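Local coordinates for protein mandelate racemase/muconate lactonizing enzyme/Enolase superfamily (Rhodobacter sphaeroides, PDB 2HZG) that is of unknown function but belongs to the enolase superfamily, with a capping N-terminal domain and a sodium-bound TIM-type barrel, at residues G252-H257 with C278-G283; N258-Q263 with A287-D292; Y301-F306 with A314-F319. One frame throughout, in Å; residues are numbered along the deposited sequence.

Interaction 1: residues G252-H257 with C278-G283; sequences GGEAAH and CGRIGG. With NA (sodium ion), chain C.
A single nitrogen, NH1 of Arg280, holds two oxygens of the same residue, the backbone carbonyl and the carboxylate of Glu254. The bond from Arg280 NH1 to Glu254 O is 2.9 Å long and nearly straight (170°); the nitrogen stands above the carbonyl plane, while the acceptor lies in the guanidinium plane. The second N-H of NH1 points at Glu254 OE1, 3.1 Å away, in a salt bridge that meets the carboxylate from above its plane. The Glu254 CG sits in the crowded position between N and the carbonyl carbon (chi1 79°), which leaves carboxylate and carbonyl on the same flank, where one NH1 can reach both; the Arg280 chain runs extended from CG to NE alongside. Water 1 lies within long hydrogen-bonding distance of both Glu254 OE1 and Arg280 NH2, and water 2 donates to Glu254 OE1 at 2.6 Å. The other carboxylate oxygen, Glu254 OE2, binds the sodium ion at 2.2 Å, with Asp199, Glu227 and waters 2, 3 and 4 completing the site. Arg280 is thus a second-shell residue that fixes the turn of a metal ligand, and its charge would be expected to keep the carboxylate ionised.

Farther along, Ala256 CB packs on Ile281 CD1 at 4.0 Å, and the CA of His257 makes a CH...O contact of 3.4 Å with Arg280 O. A type I turn from Gly253 to Ala256 shapes the loop; Gly253, Gly282 and Gly283 have positive phi angles at which a CB would collide with the preceding carbonyl oxygen. The loop follows barrel strand 249-252, whose Gly252 pairs with strand 273-276. Helix 278-281 follows that neighbouring strand, with Ile281 against helix 284-297 and Arg280 against His101 of helix 99-118.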
loop_
_atom_site.group_PDB
_atom_site.type_symbol
_atom_site.label_atom_id
_atom_site.label_comp_id
_atom_site.label_asym_id
_atom_site.label_seq_id
_atom_site.Cartn_x
_atom_site.Cartn_y
_atom_site.Cartn_z
ATOM N N GLY A 252 13.518 -10.108 5.473
ATOM C CA GLY A 252 12.503 -9.062 5.399
ATOM C C GLY A 252 11.140 -9.646 5.107
ATOM O O GLY A 252 10.970 -10.871 5.104
ATOM N N GLY A 253 10.184 -8.759 4.824
ATOM C CA GLY A 253 8.826 -9.157 4.499
ATOM C C GLY A 253 7.770 -8.651 5.457
ATOM O O GLY A 253 6.577 -8.745 5.161
ATOM N N GLU A 254 8.177 -8.112 6.608
ATOM C CA GLU A 254 7.181 -7.659 7.583
ATOM C C GLU A 254 6.287 -6.534 7.050
ATOM O O GLU A 254 5.167 -6.324 7.544
ATOM C CB GLU A 254 7.855 -7.188 8.857
ATOM C CG GLU A 254 8.422 -5.783 8.730
ATOM C CD GLU A 254 9.005 -5.338 10.030
ATOM O OE1 GLU A 254 8.452 -4.409 10.642
ATOM O OE2 GLU A 254 10.005 -5.960 10.450
ATOM N N ALA A 255 6.780 -5.806 6.064
ATOM C CA ALA A 255 5.977 -4.733 5.463
ATOM C C ALA A 255 5.020 -5.235 4.376
ATOM O O ALA A 255 4.209 -4.449 3.860
ATOM C CB ALA A 255 6.869 -3.615 4.924
ATOM N N ALA A 256 5.072 -6.528 4.040
ATOM C CA ALA A 256 4.142 -7.074 3.021
ATOM C C ALA A 256 2.691 -6.901 3.478
ATOM O O ALA A 256 2.307 -7.358 4.570
ATOM C CB ALA A 256 4.428 -8.551 2.726
ATOM N N HIS A 257 1.891 -6.212 2.671
ATOM C CA HIS A 257 0.459 -6.085 2.970
ATOM C C HIS A 257 -0.339 -6.914 1.955
ATOM O O HIS A 257 -1.549 -6.840 1.904
ATOM C CB HIS A 257 0.002 -4.614 3.004
ATOM C CG HIS A 257 0.273 -3.866 1.730
ATOM N ND1 HIS A 257 1.341 -3.005 1.580
ATOM C CD2 HIS A 257 -0.386 -3.855 0.546
ATOM C CE1 HIS A 257 1.323 -2.495 0.361
ATOM N NE2 HIS A 257 0.281 -2.987 -0.282
ATOM N N CYS A 278 0.890 -11.312 10.318
ATOM C CA CYS A 278 -0.547 -11.565 10.030
ATOM C C CYS A 278 -1.419 -10.326 10.221
ATOM O O CYS A 278 -2.453 -10.211 9.587
ATOM C CB CYS A 278 -1.088 -12.717 10.872
ATOM S SG CYS A 278 -0.425 -14.239 10.260
ATOM N N GLY A 279 -0.992 -9.412 11.092
ATOM C CA GLY A 279 -1.698 -8.144 11.314
ATOM C C GLY A 279 -1.553 -7.103 10.206
ATOM O O GLY A 279 -2.147 -6.023 10.293
ATOM N N ARG A 280 -0.782 -7.416 9.159
ATOM C CA ARG A 280 -0.551 -6.485 8.035
ATOM C C ARG A 280 -0.881 -7.077 6.675
ATOM O O ARG A 280 -1.390 -6.377 5.782
ATOM C CB ARG A 280 0.926 -6.047 7.991
ATOM C CG ARG A 280 1.362 -5.218 9.158
ATOM C CD ARG A 280 2.802 -4.829 8.964
ATOM N NE ARG A 280 3.261 -3.963 10.040
ATOM C CZ ARG A 280 4.536 -3.789 10.381
ATOM N NH1 ARG A 280 5.505 -4.423 9.735
ATOM N NH2 ARG A 280 4.838 -2.980 11.383
ATOM N N ILE A 281 -0.595 -8.362 6.523
ATOM C CA ILE A 281 -0.700 -9.029 5.227
ATOM C C ILE A 281 -2.128 -9.451 4.818
ATOM O O ILE A 281 -2.319 -9.943 3.695
ATOM C CB ILE A 281 0.274 -10.239 5.133
ATOM C CG1 ILE A 281 0.655 -10.512 3.671
ATOM C CG2 ILE A 281 -0.305 -11.502 5.854
ATOM C CD1 ILE A 281 1.788 -11.493 3.503
ATOM N N GLY A 282 -3.113 -9.252 5.696
ATOM C CA GLY A 282 -4.476 -9.699 5.410
ATOM C C GLY A 282 -4.904 -10.909 6.234
ATOM O O GLY A 282 -5.914 -11.544 5.931
ATOM N N GLY A 283 -4.130 -11.235 7.277
ATOM C CA GLY A 283 -4.484 -12.304 8.194
ATOM C C GLY A 283 -3.793 -13.618 7.909
ATOM O O GLY A 283 -2.721 -13.654 7.301
HETATM NA NA NA C . 11.423 -5.875 12.083
HETATM O O HOH W 1 7.643 -1.332 11.168
HETATM O O HOH W 2 9.795 -4.202 12.865
HETATM O O HOH W 3 12.170 -3.680 10.436
HETATM O O HOH W 4 10.821 -6.919 14.352
#

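Interaction 2: residues N258-Q263 with A287-D292; sequences NFHMAQ and AKRVAD
Arg289 lays its guanidinium flat over one face of the Phe259 ring, the two planes only 7° apart and their centres 3.8 Å from each other. The overlap is not confined to the charged end: Arg289 CZ stands 3.8 Å from the centroid of the Phe259 ring in a cation-pi contact, and the preceding methylene, Arg289 CD, adds a CH-pi contact over the same face. Closest of all is Arg289 CZ to Phe259 CD2, at 3.4 Å. The arginine has CG anti to its backbone N and stays extended through NE, crossing Phe259 at about a right angle; Phe259 also has CG anti to N, which carries its ring across to the other helix. The His260 ring is turned nearly perpendicular to the guanidinium and has Phe259 CD2 over one of its faces, with His260 CE1 4.0 Å from Arg289 NH2. Protonation of this histidine would probably be disfavoured by the nearby arginine charge.

Beneath the stack the contact is purely apolar. Val290 CG2 reaches Ala262 CB at 3.7 Å and also touches Phe259 CD1. Helix 259-263 is capped at its start by Asn258, whose OD1 accepts from Met261 N at 3.0 Å, nearly along the C=O axis.

The two helix segments run almost parallel, at 25° and 9.6 Å between axes, as neighbouring outer helices of a beta/alpha barrel do. Beneath them, Ala262 and Val290 rest on Ile276 of strand 273-276, which links the two helices in the chain, and Val290 also meets Tyr301 of strand 300-303.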
loop_
_atom_site.group_PDB
_atom_site.type_symbol
_atom_site.label_atom_id
_atom_site.label_comp_id
_atom_site.label_asym_id
_atom_site.label_seq_id
_atom_site.Cartn_x
_atom_site.Cartn_y
_atom_site.Cartn_z
ATOM N N ASN A 258 0.364 -7.692 1.138
ATOM C CA ASN A 258 -0.270 -8.728 0.351
ATOM C C ASN A 258 0.713 -9.853 0.094
ATOM O O ASN A 258 1.908 -9.719 0.375
ATOM C CB ASN A 258 -0.897 -8.181 -0.952
ATOM C CG ASN A 258 0.101 -7.403 -1.808
ATOM O OD1 ASN A 258 1.108 -7.951 -2.245
ATOM N ND2 ASN A 258 -0.183 -6.127 -2.047
ATOM N N PHE A 259 0.202 -10.955 -0.438
ATOM C CA PHE A 259 1.019 -12.115 -0.764
ATOM C C PHE A 259 2.169 -11.802 -1.735
ATOM O O PHE A 259 3.278 -12.264 -1.535
ATOM C CB PHE A 259 0.152 -13.259 -1.326
ATOM C CG PHE A 259 0.947 -14.363 -1.971
ATOM C CD1 PHE A 259 1.556 -15.343 -1.198
ATOM C CD2 PHE A 259 1.093 -14.416 -3.358
ATOM C CE1 PHE A 259 2.285 -16.354 -1.772
ATOM C CE2 PHE A 259 1.847 -15.421 -3.956
ATOM C CZ PHE A 259 2.440 -16.398 -3.165
ATOM N N HIS A 260 1.893 -11.068 -2.806
ATOM C CA HIS A 260 2.922 -10.854 -3.822
ATOM C C HIS A 260 4.130 -10.024 -3.377
ATOM O O HIS A 260 5.225 -10.259 -3.860
ATOM C CB HIS A 260 2.327 -10.394 -5.167
ATOM C CG HIS A 260 1.697 -11.522 -5.925
ATOM N ND1 HIS A 260 0.338 -11.752 -5.923
ATOM C CD2 HIS A 260 2.250 -12.530 -6.646
ATOM C CE1 HIS A 260 0.077 -12.840 -6.630
ATOM N NE2 HIS A 260 1.219 -13.327 -7.081
ATOM N N MET A 261 3.933 -9.074 -2.469
ATOM C CA MET A 261 5.078 -8.386 -1.842
ATOM C C MET A 261 6.055 -9.387 -1.190
ATOM O O MET A 261 7.274 -9.268 -1.342
ATOM C CB MET A 261 4.606 -7.372 -0.816
ATOM C CG MET A 261 3.944 -6.161 -1.439
ATOM S SD MET A 261 3.500 -4.954 -0.194
ATOM C CE MET A 261 5.096 -4.351 0.397
ATOM N N ALA A 262 5.517 -10.390 -0.504
ATOM C CA ALA A 262 6.346 -11.434 0.093
ATOM C C ALA A 262 6.946 -12.340 -0.996
ATOM O O ALA A 262 8.153 -12.626 -0.975
ATOM C CB ALA A 262 5.544 -12.248 1.098
ATOM N N GLN A 263 6.118 -12.789 -1.949
ATOM C CA GLN A 263 6.647 -13.635 -3.025
ATOM C C GLN A 263 7.749 -12.959 -3.839
ATOM O O GLN A 263 8.743 -13.592 -4.187
ATOM C CB GLN A 263 5.557 -14.123 -3.972
ATOM C CG GLN A 263 6.074 -15.249 -4.855
ATOM C CD GLN A 263 5.069 -15.669 -5.908
ATOM O OE1 GLN A 263 4.618 -16.809 -5.911
ATOM N NE2 GLN A 263 4.712 -14.752 -6.793
ATOM N N ALA A 287 -0.805 -15.217 4.851
ATOM C CA ALA A 287 0.396 -15.650 5.541
ATOM C C ALA A 287 0.707 -17.131 5.302
ATOM O O ALA A 287 1.841 -17.492 5.030
ATOM C CB ALA A 287 0.253 -15.360 7.032
ATOM N N LYS A 288 -0.314 -17.986 5.415
ATOM C CA LYS A 288 -0.193 -19.403 5.103
ATOM C C LYS A 288 0.188 -19.609 3.625
ATOM O O LYS A 288 0.983 -20.493 3.287
ATOM C CB LYS A 288 -1.528 -20.105 5.418
ATOM C CG LYS A 288 -1.607 -21.569 5.028
ATOM C CD LYS A 288 -0.651 -22.462 5.819
ATOM C CE LYS A 288 -0.996 -23.970 5.607
ATOM N NZ LYS A 288 -1.105 -24.304 4.150
ATOM N N ARG A 289 -0.393 -18.794 2.754
ATOM C CA ARG A 289 -0.035 -18.820 1.340
ATOM C C ARG A 289 1.468 -18.522 1.173
ATOM O O ARG A 289 2.148 -19.221 0.433
ATOM C CB ARG A 289 -0.907 -17.839 0.558
ATOM C CG ARG A 289 -0.816 -18.003 -0.926
ATOM C CD ARG A 289 -1.690 -16.999 -1.627
ATOM N NE ARG A 289 -1.417 -17.013 -3.068
ATOM C CZ ARG A 289 -1.804 -16.064 -3.904
ATOM N NH1 ARG A 289 -2.482 -15.009 -3.443
ATOM N NH2 ARG A 289 -1.501 -16.173 -5.189
ATOM N N VAL A 290 1.987 -17.534 1.910
ATOM C CA VAL A 290 3.448 -17.261 1.912
ATOM C C VAL A 290 4.263 -18.450 2.430
ATOM O O VAL A 290 5.272 -18.848 1.815
ATOM C CB VAL A 290 3.817 -15.976 2.728
ATOM C CG1 VAL A 290 5.360 -15.744 2.734
ATOM C CG2 VAL A 290 3.100 -14.775 2.175
ATOM N N ALA A 291 3.824 -19.026 3.552
ATOM C CA ALA A 291 4.512 -20.183 4.130
ATOM C C ALA A 291 4.630 -21.368 3.155
ATOM O O ALA A 291 5.711 -21.964 3.035
ATOM C CB ALA A 291 3.846 -20.604 5.458
ATOM N N ASP A 292 3.538 -21.682 2.451
ATOM C CA ASP A 292 3.549 -22.692 1.379
ATOM C C ASP A 292 4.580 -22.306 0.290
ATOM O O ASP A 292 5.372 -23.146 -0.155
ATOM C CB ASP A 292 2.168 -22.819 0.706
ATOM C CG ASP A 292 1.056 -23.319 1.647
ATOM O OD1 ASP A 292 1.315 -23.772 2.780
ATOM O OD2 ASP A 292 -0.124 -23.251 1.226
#

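Interaction 3: residues Y301-F306 with A314-F319; sequences YVNHTF and ASLQPF
Tyr301, Phe319 and Ser315 bury the most surface here: Tyr301 and Phe319 meet each other, while Ser315 packs by its CB and bonds through water. The Tyr301 and Phe319 rings cross obliquely, with planes at 48° and centroids 5.2 Å apart; Tyr301 CD2 approaches Phe319 CG to 3.5 Å. Tyr301 has CG anti to its backbone N (chi1 -178°), whereas Phe319 holds CG in the crowded position between N and the carbonyl carbon (chi1 74°), and the far side of its ring, CE2 and CZ, reaches Asn303. At the far end of the tyrosine, Tyr301 OH lies 3.5 Å from Pro318 CB and donates to water 5 at 2.6 Å; that water donates to Ser315 O, so the buried hydroxyl and carbonyl satisfy each other through one molecule.

Ser315 CB packs against both Asn303 CB, at 3.7 Å, and Thr305 OG1. Its OG meets water 6, which is shared with His304 O and Thr305 OG1, and also bonds to Cys278 N. Asn303 ND2 donates to Thr305 OG1 at 2.9 Å, while its OD1 accepts from Glu329 N, so both ends of the amide are fixed.

The contact joins the end of barrel strand 300-303 to helix 309-316 and the residues after it. Strand 273-276 pairs with Val302 and His304 on one side; strand 327-331 meets Asn303, Leu316 and Phe319, and helix 284-297 covers Tyr301.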
loop_
_atom_site.group_PDB
_atom_site.type_symbol
_atom_site.label_atom_id
_atom_site.label_comp_id
_atom_site.label_asym_id
_atom_site.label_seq_id
_atom_site.Cartn_x
_atom_site.Cartn_y
_atom_site.Cartn_z
ATOM N N TYR A 301 10.643 -19.502 6.935
ATOM C CA TYR A 301 9.555 -18.609 7.299
ATOM C C TYR A 301 9.625 -18.302 8.803
ATOM O O TYR A 301 9.870 -19.188 9.606
ATOM C CB TYR A 301 8.219 -19.274 6.942
ATOM C CG TYR A 301 6.996 -18.447 7.218
ATOM C CD1 TYR A 301 6.277 -17.854 6.167
ATOM C CD2 TYR A 301 6.496 -18.318 8.530
ATOM C CE1 TYR A 301 5.119 -17.106 6.425
ATOM C CE2 TYR A 301 5.348 -17.568 8.796
ATOM C CZ TYR A 301 4.672 -16.971 7.741
ATOM O OH TYR A 301 3.548 -16.249 8.005
ATOM N N VAL A 302 9.425 -17.034 9.159
ATOM C CA VAL A 302 9.403 -16.611 10.549
ATOM C C VAL A 302 8.246 -15.643 10.674
ATOM O O VAL A 302 7.946 -14.908 9.734
ATOM C CB VAL A 302 10.734 -15.888 11.008
ATOM C CG1 VAL A 302 10.845 -15.881 12.541
ATOM C CG2 VAL A 302 12.008 -16.524 10.396
ATOM N N ASN A 303 7.582 -15.649 11.821
ATOM C CA ASN A 303 6.652 -14.575 12.123
ATOM C C ASN A 303 7.385 -13.244 12.324
ATOM O O ASN A 303 8.548 -13.221 12.772
ATOM C CB ASN A 303 5.837 -14.896 13.378
ATOM C CG ASN A 303 6.703 -15.005 14.614
ATOM O OD1 ASN A 303 7.713 -15.697 14.609
ATOM N ND2 ASN A 303 6.329 -14.304 15.663
ATOM N N HIS A 304 6.712 -12.151 11.967
ATOM C CA HIS A 304 7.041 -10.855 12.525
ATOM C C HIS A 304 6.003 -10.538 13.595
ATOM O O HIS A 304 4.816 -10.438 13.293
ATOM C CB HIS A 304 7.042 -9.719 11.485
ATOM C CG HIS A 304 7.155 -8.367 12.115
ATOM N ND1 HIS A 304 6.057 -7.617 12.476
ATOM C CD2 HIS A 304 8.238 -7.669 12.529
ATOM C CE1 HIS A 304 6.455 -6.503 13.063
ATOM N NE2 HIS A 304 7.776 -6.509 13.105
ATOM N N THR A 305 6.453 -10.406 14.846
ATOM C CA THR A 305 5.582 -9.997 15.947
ATOM C C THR A 305 6.341 -9.091 16.898
ATOM O O THR A 305 7.372 -9.490 17.411
ATOM C CB THR A 305 5.092 -11.201 16.794
ATOM O OG1 THR A 305 4.462 -12.156 15.942
ATOM C CG2 THR A 305 4.096 -10.735 17.869
ATOM N N PHE A 306 5.812 -7.900 17.155
ATOM C CA PHE A 306 6.436 -7.019 18.139
ATOM C C PHE A 306 5.424 -6.574 19.220
ATOM O O PHE A 306 5.697 -5.667 20.015
ATOM C CB PHE A 306 7.088 -5.796 17.435
ATOM C CG PHE A 306 8.292 -5.236 18.169
ATOM C CD1 PHE A 306 9.462 -5.996 18.309
ATOM C CD2 PHE A 306 8.264 -3.948 18.703
ATOM C CE1 PHE A 306 10.573 -5.480 18.952
ATOM C CE2 PHE A 306 9.381 -3.422 19.388
ATOM C CZ PHE A 306 10.530 -4.202 19.513
ATOM N N ALA A 314 -1.485 -15.314 16.375
ATOM C CA ALA A 314 -1.935 -15.256 14.985
ATOM C C ALA A 314 -0.777 -15.461 14.031
ATOM O O ALA A 314 -0.892 -16.205 13.068
ATOM C CB ALA A 314 -2.653 -13.941 14.693
ATOM N N SER A 315 0.363 -14.832 14.329
ATOM C CA SER A 315 1.502 -14.902 13.418
ATOM C C SER A 315 2.283 -16.219 13.526
ATOM O O SER A 315 3.092 -16.512 12.664
ATOM C CB SER A 315 2.393 -13.665 13.532
ATOM O OG SER A 315 1.769 -12.502 12.911
ATOM N N LEU A 316 2.019 -17.006 14.569
ATOM C CA LEU A 316 2.562 -18.371 14.669
ATOM C C LEU A 316 1.718 -19.365 13.872
ATOM O O LEU A 316 2.249 -20.344 13.347
ATOM C CB LEU A 316 2.652 -18.824 16.126
ATOM C CG LEU A 316 3.649 -18.091 17.033
ATOM C CD1 LEU A 316 3.623 -18.635 18.461
ATOM C CD2 LEU A 316 5.025 -18.236 16.449
ATOM N N GLN A 317 0.405 -19.114 13.779
ATOM C CA GLN A 317 -0.502 -20.047 13.084
ATOM C C GLN A 317 0.011 -20.489 11.699
ATOM O O GLN A 317 0.034 -21.679 11.416
ATOM C CB GLN A 317 -1.934 -19.494 12.958
ATOM C CG GLN A 317 -2.611 -19.015 14.259
ATOM C CD GLN A 317 -2.860 -20.132 15.268
ATOM O OE1 GLN A 317 -3.013 -21.312 14.902
ATOM N NE2 GLN A 317 -2.885 -19.768 16.542
ATOM N N PRO A 318 0.449 -19.543 10.834
ATOM C CA PRO A 318 0.791 -19.947 9.459
ATOM C C PRO A 318 1.995 -20.875 9.291
ATOM O O PRO A 318 2.203 -21.407 8.191
ATOM C CB PRO A 318 1.084 -18.608 8.774
ATOM C CG PRO A 318 0.391 -17.579 9.651
ATOM C CD PRO A 318 0.627 -18.089 11.009
ATOM N N PHE A 319 2.802 -21.049 10.334
ATOM C CA PHE A 319 3.912 -21.993 10.242
ATOM C C PHE A 319 3.939 -22.987 11.396
ATOM O O PHE A 319 4.956 -23.636 11.631
ATOM C CB PHE A 319 5.283 -21.294 9.978
ATOM C CG PHE A 319 5.901 -20.533 11.170
ATOM C CD1 PHE A 319 7.195 -20.858 11.612
ATOM C CD2 PHE A 319 5.250 -19.441 11.768
ATOM C CE1 PHE A 319 7.811 -20.150 12.638
ATOM C CE2 PHE A 319 5.838 -18.737 12.808
ATOM C CZ PHE A 319 7.141 -19.085 13.253
HETATM O O HOH W 5 3.367 -15.181 10.369
HETATM O O HOH W 6 2.452 -10.421 14.553
#

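From the N terminus, the chain leaves strand 249-252 through the loop 252-257 and enters helix 259-268, then returns by strand 273-276. Residues 278-283 close interaction 1 against that loop, and residues 287-292 close interaction 2 against the helix, so these two contacts cross, their segments alternating along the chain. Interaction 3 follows in series, a short closure between 301-306 and 314-319. Together they join consecutive beta/alpha units of the barrel, from the sodium site to the outer helices. Cys278 SG touches both Ala287 and Pro318, Glu254 OE2 lies beside His304 CD2, and Ala287 and Ala291 pack on Tyr301, making the three contacts continuous.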